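Local coordinates for putative endonuclease/exonuclease/phosphatase family protein (Bacteroides thetaiotaomicron, PDB 3MPR), which probably acts as a metal-dependent nuclease of the endonuclease/exonuclease/phosphatase family, hydrolysing phosphodiester bonds in nucleic acids, at residues 120-125 with 137-143; 101-107 with 157-161; 43-47 with 87-93; 182-188 with 225-231. Residue numbers count along the deposited sequence, not the author numbering.

Interaction 1: residues 120-125 with 137-143; sequences RICSWG and LFFNLHM
Strands 121-125 and 137-142 are arms of a beta hairpin, axes 4.7 Å apart and directions 162° from one another. S123-N140 and G125-F138 are antiparallel hydrogen-bonded pairs: S123 N to N140 O and G125 N to F138 O span 3.0 Å, N140 N to S123 O and F138 N to G125 O 2.9 Å. Between them, W124 and F139 form a non-hydrogen-bonded pair.

On the face carrying C122, W124, F139 and L141, under helix 148-164, the F139 ring (chi1 m) fills the hollow between C122 and W124 of the opposite strand: its CD2 lies 3.6 Å from W124 CB and 3.8 Å from C122 SG. W124 (chi1 p) turns its indole away from the partner strand, though CE3 is 4.4 Å from L137 CD2.

The other face mixes S123 and N140, hydrogen-bonded to D100 and T176 respectively, with the F138 ring, which packs on the other sheet. Beyond the last hydrogen-bonded pair, toward R120, a water joins I121 N (3.2 Å) to H142 O (3.3 Å), and R120 NH1 lies over the H142 ring.

Charge thus concentrates beside H142: R120 salt-bridges D144, and neighbouring E51 binds Mg(2+) in a crystal structure of this protein, though not in this chain.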
# COMPACT_ATOMS: atom_id res chain seq x y z
N ARG A 120 27.61 15.10 5.65
CA ARG A 120 26.57 14.25 5.07
C ARG A 120 27.19 12.89 4.83
O ARG A 120 28.31 12.79 4.35
CB ARG A 120 26.07 14.84 3.75
CG ARG A 120 25.57 16.28 3.88
CD ARG A 120 24.25 16.35 4.62
NE ARG A 120 23.74 17.72 4.70
CZ ARG A 120 22.48 18.04 5.02
NH1 ARG A 120 21.60 17.09 5.30
NH2 ARG A 120 22.11 19.32 5.06
N ILE A 121 26.46 11.83 5.18
CA ILE A 121 27.03 10.50 5.15
C ILE A 121 26.25 9.60 4.21
O ILE A 121 25.03 9.72 4.09
CB ILE A 121 27.10 9.90 6.59
CG1 ILE A 121 28.07 8.71 6.65
CG2 ILE A 121 25.70 9.50 7.08
CD1 ILE A 121 28.23 8.12 8.05
N CYS A 122 26.97 8.73 3.51
CA CYS A 122 26.38 7.68 2.72
C CYS A 122 26.77 6.36 3.37
O CYS A 122 27.95 6.10 3.59
CB CYS A 122 26.88 7.73 1.27
SG CYS A 122 26.29 6.36 0.26
N SER A 123 25.77 5.55 3.73
CA SER A 123 26.01 4.23 4.29
C SER A 123 25.62 3.18 3.26
O SER A 123 24.71 3.38 2.46
CB SER A 123 25.20 4.02 5.57
OG SER A 123 25.55 4.98 6.55
N TRP A 124 26.31 2.05 3.27
CA TRP A 124 26.08 1.05 2.26
C TRP A 124 26.29 -0.33 2.82
O TRP A 124 26.94 -0.52 3.87
CB TRP A 124 27.02 1.30 1.06
CG TRP A 124 28.48 1.21 1.45
CD1 TRP A 124 29.27 2.22 1.91
CD2 TRP A 124 29.29 0.03 1.46
NE1 TRP A 124 30.54 1.74 2.19
CE2 TRP A 124 30.57 0.40 1.91
CE3 TRP A 124 29.06 -1.30 1.10
CZ2 TRP A 124 31.61 -0.52 2.03
CZ3 TRP A 124 30.09 -2.21 1.21
CH2 TRP A 124 31.35 -1.82 1.68
N GLY A 125 25.73 -1.31 2.13
CA GLY A 125 25.98 -2.70 2.43
C GLY A 125 26.07 -3.47 1.13
O GLY A 125 25.36 -3.17 0.18
N LEU A 137 24.86 -4.26 -4.22
CA LEU A 137 25.19 -3.16 -3.33
C LEU A 137 23.95 -2.32 -3.09
O LEU A 137 23.16 -2.10 -4.01
CB LEU A 137 26.27 -2.26 -3.94
CG LEU A 137 27.64 -2.93 -4.14
CD1 LEU A 137 28.55 -2.04 -5.01
CD2 LEU A 137 28.25 -3.21 -2.78
N PHE A 138 23.77 -1.86 -1.86
CA PHE A 138 22.67 -0.95 -1.52
C PHE A 138 23.27 0.27 -0.84
O PHE A 138 23.90 0.13 0.21
CB PHE A 138 21.71 -1.67 -0.56
CG PHE A 138 20.38 -1.00 -0.40
CD1 PHE A 138 20.25 0.14 0.39
CD2 PHE A 138 19.24 -1.54 -0.97
CE1 PHE A 138 19.01 0.75 0.56
CE2 PHE A 138 18.00 -0.93 -0.80
CZ PHE A 138 17.88 0.21 -0.04
N PHE A 139 23.09 1.45 -1.43
CA PHE A 139 23.62 2.70 -0.88
C PHE A 139 22.47 3.57 -0.42
O PHE A 139 21.41 3.55 -1.03
CB PHE A 139 24.34 3.49 -1.98
CG PHE A 139 25.62 2.86 -2.46
CD1 PHE A 139 25.59 1.87 -3.43
CD2 PHE A 139 26.84 3.27 -1.96
CE1 PHE A 139 26.78 1.30 -3.88
CE2 PHE A 139 28.02 2.71 -2.41
CZ PHE A 139 27.99 1.73 -3.37
N ASN A 140 22.70 4.38 0.62
CA ASN A 140 21.67 5.27 1.14
C ASN A 140 22.31 6.56 1.64
O ASN A 140 23.35 6.51 2.28
CB ASN A 140 20.91 4.54 2.25
CG ASN A 140 19.83 5.39 2.87
OD1 ASN A 140 19.02 6.01 2.17
ND2 ASN A 140 19.80 5.42 4.20
N LEU A 141 21.69 7.70 1.35
CA LEU A 141 22.30 8.98 1.73
C LEU A 141 21.26 10.07 1.94
O LEU A 141 20.07 9.88 1.69
CB LEU A 141 23.33 9.43 0.68
CG LEU A 141 22.87 9.65 -0.78
CD1 LEU A 141 22.06 10.93 -0.94
CD2 LEU A 141 24.07 9.69 -1.71
N HIS A 142 21.74 11.21 2.41
CA HIS A 142 20.92 12.40 2.59
C HIS A 142 21.80 13.58 2.20
O HIS A 142 22.79 13.86 2.87
CB HIS A 142 20.48 12.52 4.05
CG HIS A 142 19.54 13.66 4.30
ND1 HIS A 142 18.89 13.84 5.51
CD2 HIS A 142 19.12 14.67 3.50
CE1 HIS A 142 18.13 14.91 5.44
NE2 HIS A 142 18.25 15.44 4.24
N MSE A 143 21.46 14.23 1.09
CA MSE A 143 22.26 15.29 0.49
C MSE A 143 22.18 16.61 1.28
O MSE A 143 21.26 16.82 2.08
CB MSE A 143 21.78 15.55 -0.93
CG MSE A 143 22.00 14.41 -1.91
SE MSE A 143 23.90 14.29 -2.33
CE MSE A 143 23.76 13.74 -4.19
O HOH W 1 23.58 12.93 5.92

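Interaction 2: residues 101-107 with 157-161; sequences FWLSETP and LVQEK. With ACY (acetic acid), chain F.
Residues 101-102 finish an extended strand, and the chain then curls into a tight loop while 157-161 runs as regular helix (K161 N to L157 O 2.9 Å). The loop is closed by W102 N to P107 O at 2.7 Å. Within it, L103 (phi/psi -86/82) is the centre of an inverse gamma turn, and S104 makes an ST turn, its OG (chi1 p) accepting from T106 N at 3.1 Å; S111 is a further partner of that hydroxyl. The segments approach with CA atoms 7.4 Å apart at L103-L157 and 9.1 Å at F101-K161.

This is helix-on-sheet packing of the alpha/beta sandwich: helix 148-164 lies against an edge strand of one of the two central sheets. F101 (chi1 p) presents its ring to the helix. K161 CG stands over one face, 3.8 Å from the ring centroid and 14° off the normal, a CH-pi contact, while V158 CG2 sits at the edge, 4.1 Å from F101 CZ. L157 CG is 4.1 Å from F101 CE2.

L157 (t, p) also reaches the loop, its CD2 4.1 Å from P107 CG and 4.3 Å from L103 CD2. The K161 amine, salt-bridged to E164, donates from NZ to OXT of an acetate at 2.7 Å, a molecule probably derived from the crystallisation liquor.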
# COMPACT_ATOMS: atom_id res chain seq x y z
N PHE A 101 30.78 6.31 4.03
CA PHE A 101 31.71 7.35 3.61
C PHE A 101 31.01 8.70 3.65
O PHE A 101 29.80 8.79 3.40
CB PHE A 101 32.32 7.04 2.22
CG PHE A 101 31.30 6.85 1.11
CD1 PHE A 101 30.76 5.60 0.85
CD2 PHE A 101 30.93 7.92 0.30
CE1 PHE A 101 29.84 5.43 -0.18
CE2 PHE A 101 30.01 7.75 -0.73
CZ PHE A 101 29.47 6.50 -0.97
N TRP A 102 31.76 9.76 3.97
CA TRP A 102 31.19 11.10 3.97
C TRP A 102 31.23 11.69 2.57
O TRP A 102 32.11 11.36 1.78
CB TRP A 102 31.91 12.01 4.99
CG TRP A 102 31.44 11.72 6.38
CD1 TRP A 102 30.50 12.40 7.08
CD2 TRP A 102 31.84 10.62 7.21
NE1 TRP A 102 30.29 11.81 8.30
CE2 TRP A 102 31.11 10.72 8.41
CE3 TRP A 102 32.75 9.57 7.06
CZ2 TRP A 102 31.25 9.80 9.45
CZ3 TRP A 102 32.90 8.66 8.10
CH2 TRP A 102 32.16 8.78 9.27
N LEU A 103 30.25 12.53 2.25
CA LEU A 103 30.16 13.12 0.93
C LEU A 103 31.03 14.37 0.92
O LEU A 103 30.55 15.49 1.10
CB LEU A 103 28.70 13.43 0.59
CG LEU A 103 27.79 12.20 0.68
CD1 LEU A 103 26.33 12.56 0.44
CD2 LEU A 103 28.27 11.10 -0.29
N SER A 104 32.33 14.17 0.73
CA SER A 104 33.30 15.26 0.78
C SER A 104 34.58 14.89 0.06
O SER A 104 34.72 13.79 -0.47
CB SER A 104 33.62 15.61 2.23
OG SER A 104 34.42 14.61 2.84
N GLU A 105 35.53 15.83 0.05
CA GLU A 105 36.84 15.60 -0.53
C GLU A 105 37.63 14.59 0.29
O GLU A 105 38.63 14.04 -0.18
CB GLU A 105 37.63 16.91 -0.62
CG GLU A 105 36.96 18.01 -1.42
CD GLU A 105 36.06 18.89 -0.57
OE1 GLU A 105 35.38 18.37 0.34
OE2 GLU A 105 36.03 20.11 -0.82
N THR A 106 37.20 14.36 1.53
CA THR A 106 37.85 13.40 2.42
C THR A 106 36.82 12.42 2.99
O THR A 106 36.41 12.54 4.15
CB THR A 106 38.55 14.12 3.59
OG1 THR A 106 37.59 14.88 4.33
CG2 THR A 106 39.64 15.07 3.06
N PRO A 107 36.39 11.44 2.16
CA PRO A 107 35.23 10.60 2.51
C PRO A 107 35.43 9.70 3.73
O PRO A 107 34.44 9.22 4.26
CB PRO A 107 35.00 9.76 1.24
CG PRO A 107 35.73 10.48 0.16
CD PRO A 107 36.92 11.11 0.83
N LEU A 157 30.97 10.95 -6.70
CA LEU A 157 31.68 10.17 -5.70
C LEU A 157 30.93 8.87 -5.42
O LEU A 157 31.52 7.80 -5.29
CB LEU A 157 31.82 10.97 -4.41
CG LEU A 157 32.22 10.19 -3.15
CD1 LEU A 157 33.59 9.53 -3.31
CD2 LEU A 157 32.21 11.12 -1.93
N VAL A 158 29.61 8.95 -5.34
CA VAL A 158 28.83 7.74 -5.13
C VAL A 158 29.03 6.77 -6.29
O VAL A 158 29.23 5.58 -6.08
CB VAL A 158 27.34 8.05 -4.87
CG1 VAL A 158 26.51 6.79 -4.97
CG2 VAL A 158 27.18 8.70 -3.50
N GLN A 159 29.01 7.28 -7.52
CA GLN A 159 29.23 6.42 -8.67
C GLN A 159 30.66 5.82 -8.66
O GLN A 159 30.85 4.68 -9.05
CB GLN A 159 28.93 7.18 -9.96
CG GLN A 159 27.44 7.53 -10.08
CD GLN A 159 27.16 8.57 -11.14
OE1 GLN A 159 26.66 9.66 -10.84
NE2 GLN A 159 27.45 8.23 -12.39
N GLU A 160 31.65 6.56 -8.18
CA GLU A 160 32.98 5.96 -8.04
C GLU A 160 32.99 4.83 -7.00
O GLU A 160 33.59 3.78 -7.22
CB GLU A 160 34.03 7.02 -7.72
CG GLU A 160 34.31 7.97 -8.88
CD GLU A 160 34.85 7.24 -10.12
OE1 GLU A 160 36.04 6.84 -10.11
OE2 GLU A 160 34.09 7.08 -11.10
N LYS A 161 32.32 5.04 -5.87
CA LYS A 161 32.22 4.01 -4.84
C LYS A 161 31.45 2.78 -5.32
O LYS A 161 31.74 1.66 -4.89
CB LYS A 161 31.60 4.57 -3.54
CG LYS A 161 32.52 5.55 -2.81
CD LYS A 161 33.74 4.85 -2.18
CE LYS A 161 34.74 5.87 -1.65
NZ LYS A 161 35.91 5.23 -0.98
C ACY F . 38.29 6.40 0.80
O ACY F . 38.57 5.17 0.62
OXT ACY F . 37.46 7.08 0.13
CH3 ACY F . 39.01 7.12 1.88

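Interaction 3: residues 43-47 with 87-93; sequences DFDIF and FYRTDKF
Two neighbouring antiparallel strands of the larger central sheet of the sandwich, 46-50 and 86-89, meet with the turn that leaves the second. F47 and F87 form a hydrogen-bonded pair (F47 N to F87 O and F87 N to F47 O, both 2.9 Å), I46 and Y88 a non-hydrogen-bonded one, and R89 N extends the ladder to D45 O at 3.0 Å. Before the strand, D43 (phi 55°) is the C-prime residue of a Schellman motif ending helix 28-41; its carboxylate makes a salt bridge to R240 of the second subunit.

F47 takes chi1 p, which carries its ring across F87 CB: the carbon is 3.6 Å from the ring centroid, 25° off the normal, a CH-pi contact. With F87 at chi1 m, the rings lie nearly parallel (11°) but slid apart, centroids 5.2 Å, barely overlapping. On the face bearing I46 and Y88, I46 (t, t) brings CD1 to 3.9 Å from Y88 CB. Y88 (chi1 p) turns its ring away, edge-to-face with F127. F93 (chi1 m) approaches with CZ 3.8 Å from D45 CB.

R89 O accepts from K92 N (3.1 Å) and F93 N (3.3 Å); the R89 guanidinium is salt-bridged to D91. D45 OD2 accepts from T8 N, while OD1 makes a long salt bridge to K92 NZ at 3.8 Å and shares a water, 2.8 Å away, with R89 NH1.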
# COMPACT_ATOMS: atom_id res chain seq x y z
N ASP A 43 5.62 -4.66 3.18
CA ASP A 43 6.63 -5.67 2.88
C ASP A 43 7.97 -5.12 2.39
O ASP A 43 8.48 -5.56 1.36
CB ASP A 43 6.08 -6.66 1.84
CG ASP A 43 4.88 -7.44 2.33
OD1 ASP A 43 4.87 -7.84 3.52
OD2 ASP A 43 3.94 -7.65 1.53
N PHE A 44 8.54 -4.15 3.10
CA PHE A 44 9.87 -3.67 2.70
C PHE A 44 10.92 -4.76 3.04
O PHE A 44 11.10 -5.11 4.21
CB PHE A 44 10.27 -2.38 3.43
CG PHE A 44 9.37 -1.18 3.18
CD1 PHE A 44 8.33 -1.22 2.26
CD2 PHE A 44 9.60 0.01 3.88
CE1 PHE A 44 7.53 -0.09 2.05
CE2 PHE A 44 8.81 1.14 3.67
CZ PHE A 44 7.77 1.08 2.75
N ASP A 45 11.61 -5.30 2.04
CA ASP A 45 12.67 -6.26 2.31
C ASP A 45 13.90 -5.55 2.86
O ASP A 45 14.58 -6.03 3.76
CB ASP A 45 13.09 -6.98 1.03
CG ASP A 45 12.01 -7.91 0.50
OD1 ASP A 45 11.15 -8.36 1.30
OD2 ASP A 45 12.02 -8.18 -0.71
N ILE A 46 14.20 -4.40 2.27
CA ILE A 46 15.34 -3.61 2.64
C ILE A 46 15.04 -2.16 2.30
O ILE A 46 14.51 -1.86 1.24
CB ILE A 46 16.61 -4.12 1.93
CG1 ILE A 46 17.80 -3.19 2.19
CG2 ILE A 46 16.37 -4.29 0.45
CD1 ILE A 46 19.12 -3.89 2.00
N PHE A 47 15.36 -1.25 3.21
CA PHE A 47 15.05 0.15 2.95
C PHE A 47 16.07 1.10 3.56
O PHE A 47 16.62 0.81 4.61
CB PHE A 47 13.61 0.51 3.39
CG PHE A 47 13.31 0.28 4.86
CD1 PHE A 47 13.06 -0.99 5.35
CD2 PHE A 47 13.20 1.35 5.73
CE1 PHE A 47 12.75 -1.18 6.69
CE2 PHE A 47 12.89 1.17 7.06
CZ PHE A 47 12.65 -0.10 7.54
N PHE A 87 17.85 -0.53 6.82
CA PHE A 87 17.19 -1.62 7.52
C PHE A 87 16.97 -2.77 6.55
O PHE A 87 16.70 -2.54 5.37
CB PHE A 87 15.83 -1.17 8.08
CG PHE A 87 15.92 -0.34 9.34
CD1 PHE A 87 16.28 1.00 9.29
CD2 PHE A 87 15.60 -0.90 10.57
CE1 PHE A 87 16.35 1.75 10.44
CE2 PHE A 87 15.67 -0.14 11.72
CZ PHE A 87 16.05 1.19 11.65
N TYR A 88 17.06 -4.01 7.04
CA TYR A 88 16.84 -5.16 6.16
C TYR A 88 16.32 -6.34 6.96
O TYR A 88 16.51 -6.40 8.18
CB TYR A 88 18.14 -5.54 5.44
CG TYR A 88 19.21 -6.01 6.38
CD1 TYR A 88 19.93 -5.10 7.14
CD2 TYR A 88 19.48 -7.36 6.54
CE1 TYR A 88 20.91 -5.52 8.03
CE2 TYR A 88 20.46 -7.79 7.42
CZ TYR A 88 21.17 -6.86 8.16
OH TYR A 88 22.14 -7.25 9.05
N ARG A 89 15.63 -7.26 6.29
CA ARG A 89 15.11 -8.46 6.94
C ARG A 89 16.24 -9.46 7.13
O ARG A 89 16.85 -9.88 6.15
CB ARG A 89 14.02 -9.11 6.09
CG ARG A 89 12.72 -8.36 6.11
CD ARG A 89 11.61 -9.22 5.56
NE ARG A 89 11.42 -10.43 6.35
CZ ARG A 89 10.33 -11.19 6.27
NH1 ARG A 89 9.35 -10.85 5.44
NH2 ARG A 89 10.22 -12.29 7.01
N THR A 90 16.51 -9.84 8.37
CA THR A 90 17.67 -10.71 8.60
C THR A 90 17.42 -12.12 8.06
O THR A 90 18.36 -12.85 7.74
CB THR A 90 18.09 -10.76 10.08
OG1 THR A 90 17.00 -11.24 10.88
CG2 THR A 90 18.51 -9.39 10.58
N ASP A 91 16.15 -12.51 7.96
CA ASP A 91 15.85 -13.83 7.42
C ASP A 91 16.00 -13.90 5.90
O ASP A 91 15.98 -14.99 5.33
CB ASP A 91 14.46 -14.34 7.87
CG ASP A 91 13.29 -13.57 7.23
OD1 ASP A 91 13.51 -12.57 6.52
OD2 ASP A 91 12.13 -13.97 7.46
N LYS A 92 16.18 -12.74 5.25
CA LYS A 92 16.33 -12.71 3.79
C LYS A 92 17.74 -12.44 3.25
O LYS A 92 18.08 -12.91 2.17
CB LYS A 92 15.36 -11.70 3.18
CG LYS A 92 13.93 -12.20 3.08
CD LYS A 92 13.03 -11.11 2.52
CE LYS A 92 11.57 -11.41 2.79
NZ LYS A 92 10.97 -12.17 1.67
N PHE A 93 18.56 -11.70 3.99
CA PHE A 93 19.86 -11.29 3.48
C PHE A 93 20.96 -11.54 4.49
O PHE A 93 20.75 -11.39 5.69
CB PHE A 93 19.86 -9.78 3.15
CG PHE A 93 18.72 -9.35 2.29
CD1 PHE A 93 17.58 -8.81 2.86
CD2 PHE A 93 18.78 -9.49 0.90
CE1 PHE A 93 16.51 -8.41 2.07
CE2 PHE A 93 17.71 -9.10 0.11
CZ PHE A 93 16.58 -8.56 0.69
O HOH W 2 9.30 -8.30 3.37

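Interaction 4: residues 182-188 with 225-231; sequences DQTHQSY and SRIDHIF
Two side-chain donors face one another: Q183 NE2 lies 3.2 Å from R226 NH1, with Q183 CD over one face of the guanidinium. They do not bond each other; Q183 NE2 bonds E224 O and R226 NH2 makes a salt bridge to D199. Q183 OE1 accepts R226 N at 2.9 Å.

D182 to H185 form a type I turn (H185 N to D182 O 3.1 Å), placing H185 at the N-cap of helix 186-192. D182 (chi1 p) splits its carboxylate: OD1 makes an Asx turn with T184 N (3.0 Å), and OD2 accepts from S225 OG at 2.7 Å. The closest CA atoms are D182 and I227, 4.6 Å apart.

Y188 (chi1 t) sends its ring edge toward the face of H229, centroids 5.2 Å apart and planes at 60°; its CD2 is 3.7 Å from H229 NE2 and 3.9 Å from F231 CZ. The Y188 hydroxyl bonds D199.

Y188, H229 and F231 thus form an aromatic cluster between helix 186-192 and strand 228-232 of a DNase I-like fold, with the I227 side chain about 8 Å from that of E51, which binds Mg(2+) in a crystal structure of this protein but not in this chain.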
# COMPACT_ATOMS: atom_id res chain seq x y z
N ASP A 182 14.75 18.56 -6.32
CA ASP A 182 13.94 17.72 -7.19
C ASP A 182 14.58 17.38 -8.54
O ASP A 182 15.75 17.71 -8.80
CB ASP A 182 12.53 18.31 -7.37
CG ASP A 182 12.49 19.49 -8.34
OD1 ASP A 182 13.51 19.79 -9.00
OD2 ASP A 182 11.43 20.12 -8.46
N GLN A 183 13.81 16.70 -9.38
CA GLN A 183 14.32 16.11 -10.61
C GLN A 183 14.71 17.11 -11.70
O GLN A 183 15.27 16.70 -12.71
CB GLN A 183 13.33 15.10 -11.17
CG GLN A 183 12.00 15.70 -11.63
CD GLN A 183 10.99 15.82 -10.52
OE1 GLN A 183 11.34 15.80 -9.34
NE2 GLN A 183 9.72 15.94 -10.89
N THR A 184 14.45 18.40 -11.51
CA THR A 184 14.91 19.39 -12.48
C THR A 184 16.40 19.74 -12.32
O THR A 184 16.99 20.39 -13.20
CB THR A 184 14.15 20.73 -12.37
OG1 THR A 184 14.47 21.35 -11.11
CG2 THR A 184 12.65 20.51 -12.48
N HIS A 185 16.99 19.31 -11.21
CA HIS A 185 18.31 19.79 -10.79
C HIS A 185 19.52 19.04 -11.36
O HIS A 185 19.43 17.87 -11.71
CB HIS A 185 18.41 19.83 -9.26
CG HIS A 185 17.52 20.85 -8.63
ND1 HIS A 185 18.01 22.01 -8.06
CD2 HIS A 185 16.18 20.92 -8.53
CE1 HIS A 185 16.99 22.74 -7.62
NE2 HIS A 185 15.87 22.09 -7.89
N GLN A 186 20.65 19.73 -11.40
CA GLN A 186 21.87 19.16 -11.95
C GLN A 186 22.29 17.87 -11.25
O GLN A 186 22.76 16.95 -11.91
CB GLN A 186 23.02 20.18 -11.88
CG GLN A 186 24.26 19.73 -12.63
CD GLN A 186 25.34 20.78 -12.66
OE1 GLN A 186 25.16 21.90 -12.17
NE2 GLN A 186 26.48 20.43 -13.23
N SER A 187 22.12 17.80 -9.93
CA SER A 187 22.54 16.61 -9.19
C SER A 187 21.66 15.39 -9.46
O SER A 187 22.09 14.26 -9.28
CB SER A 187 22.65 16.89 -7.69
OG SER A 187 21.41 17.37 -7.17
N TYR A 188 20.42 15.62 -9.91
CA TYR A 188 19.60 14.52 -10.39
C TYR A 188 20.17 14.01 -11.72
O TYR A 188 20.40 12.80 -11.92
CB TYR A 188 18.14 14.97 -10.56
CG TYR A 188 17.24 13.93 -11.22
CD1 TYR A 188 17.13 13.87 -12.60
CD2 TYR A 188 16.52 13.01 -10.46
CE1 TYR A 188 16.34 12.92 -13.22
CE2 TYR A 188 15.72 12.05 -11.07
CZ TYR A 188 15.63 12.02 -12.45
OH TYR A 188 14.84 11.10 -13.08
N SER A 225 7.21 17.57 -7.51
CA SER A 225 8.63 17.44 -7.18
C SER A 225 8.87 16.11 -6.47
O SER A 225 8.13 15.74 -5.57
CB SER A 225 9.09 18.57 -6.25
OG SER A 225 9.16 19.81 -6.95
N ARG A 226 9.92 15.40 -6.87
CA ARG A 226 10.37 14.21 -6.17
C ARG A 226 11.77 14.52 -5.65
O ARG A 226 12.67 14.88 -6.42
CB ARG A 226 10.39 13.00 -7.11
CG ARG A 226 9.09 12.83 -7.94
CD ARG A 226 9.10 11.55 -8.78
NE ARG A 226 10.28 11.42 -9.62
CZ ARG A 226 10.44 12.01 -10.80
NH1 ARG A 226 9.48 12.78 -11.31
NH2 ARG A 226 11.55 11.82 -11.49
N ILE A 227 11.96 14.45 -4.33
CA ILE A 227 13.29 14.69 -3.77
C ILE A 227 13.86 13.43 -3.11
O ILE A 227 15.05 13.37 -2.76
CB ILE A 227 13.30 15.90 -2.81
CG1 ILE A 227 12.48 15.63 -1.55
CG2 ILE A 227 12.82 17.16 -3.55
CD1 ILE A 227 12.58 16.76 -0.52
N ASP A 228 13.01 12.42 -2.96
CA ASP A 228 13.44 11.12 -2.47
C ASP A 228 13.38 10.19 -3.67
O ASP A 228 12.34 10.08 -4.31
CB ASP A 228 12.48 10.64 -1.38
CG ASP A 228 12.38 11.63 -0.24
OD1 ASP A 228 11.41 12.43 -0.20
OD2 ASP A 228 13.30 11.63 0.60
N HIS A 229 14.50 9.54 -3.98
CA HIS A 229 14.58 8.72 -5.17
C HIS A 229 15.11 7.34 -4.83
O HIS A 229 15.79 7.15 -3.82
CB HIS A 229 15.57 9.32 -6.19
CG HIS A 229 15.27 10.73 -6.58
ND1 HIS A 229 14.14 11.08 -7.30
CD2 HIS A 229 15.96 11.88 -6.37
CE1 HIS A 229 14.15 12.39 -7.51
NE2 HIS A 229 15.24 12.89 -6.96
N ILE A 230 14.81 6.40 -5.71
CA ILE A 230 15.50 5.12 -5.72
C ILE A 230 16.10 4.94 -7.11
O ILE A 230 15.38 4.80 -8.08
CB ILE A 230 14.56 3.96 -5.36
CG1 ILE A 230 13.98 4.18 -3.95
CG2 ILE A 230 15.29 2.62 -5.44
CD1 ILE A 230 13.08 3.03 -3.44
N PHE A 231 17.43 5.00 -7.19
CA PHE A 231 18.15 4.82 -8.45
C PHE A 231 18.69 3.40 -8.46
O PHE A 231 19.11 2.88 -7.42
CB PHE A 231 19.33 5.79 -8.53
CG PHE A 231 18.93 7.25 -8.58
CD1 PHE A 231 18.39 7.79 -9.74
CD2 PHE A 231 19.14 8.07 -7.49
CE1 PHE A 231 18.05 9.13 -9.80
CE2 PHE A 231 18.81 9.42 -7.54
CZ PHE A 231 18.26 9.95 -8.71
O HOH W 3 16.99 15.00 -7.31
O HOH W 4 12.48 13.04 -14.50

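How the interactions relate
Interactions 1, 2 and 4 reach the same sheet; interaction 3 is built on the other, though its F93 already begins strand 93-102 of the first. F138 of interaction 1 bridges the sheets, its CE2 3.8 Å from I46 CG1. Interactions 1, 2 and 3 are buried, interaction 2 centred about 17 Å from the centre of the chain against about 8 Å for interaction 1; interaction 4 is partly buried. Interactions 1 and 3 rest on backbone ladders, interaction 2 on apolar and CH-pi packing, interaction 4 on side-chain hydrogen bonds and aromatic rings. Interactions 1 and 2 touch where C122 N meets F101 O at 2.8 Å, probably a hydrogen bond. Charged groups lie at the margins of all four.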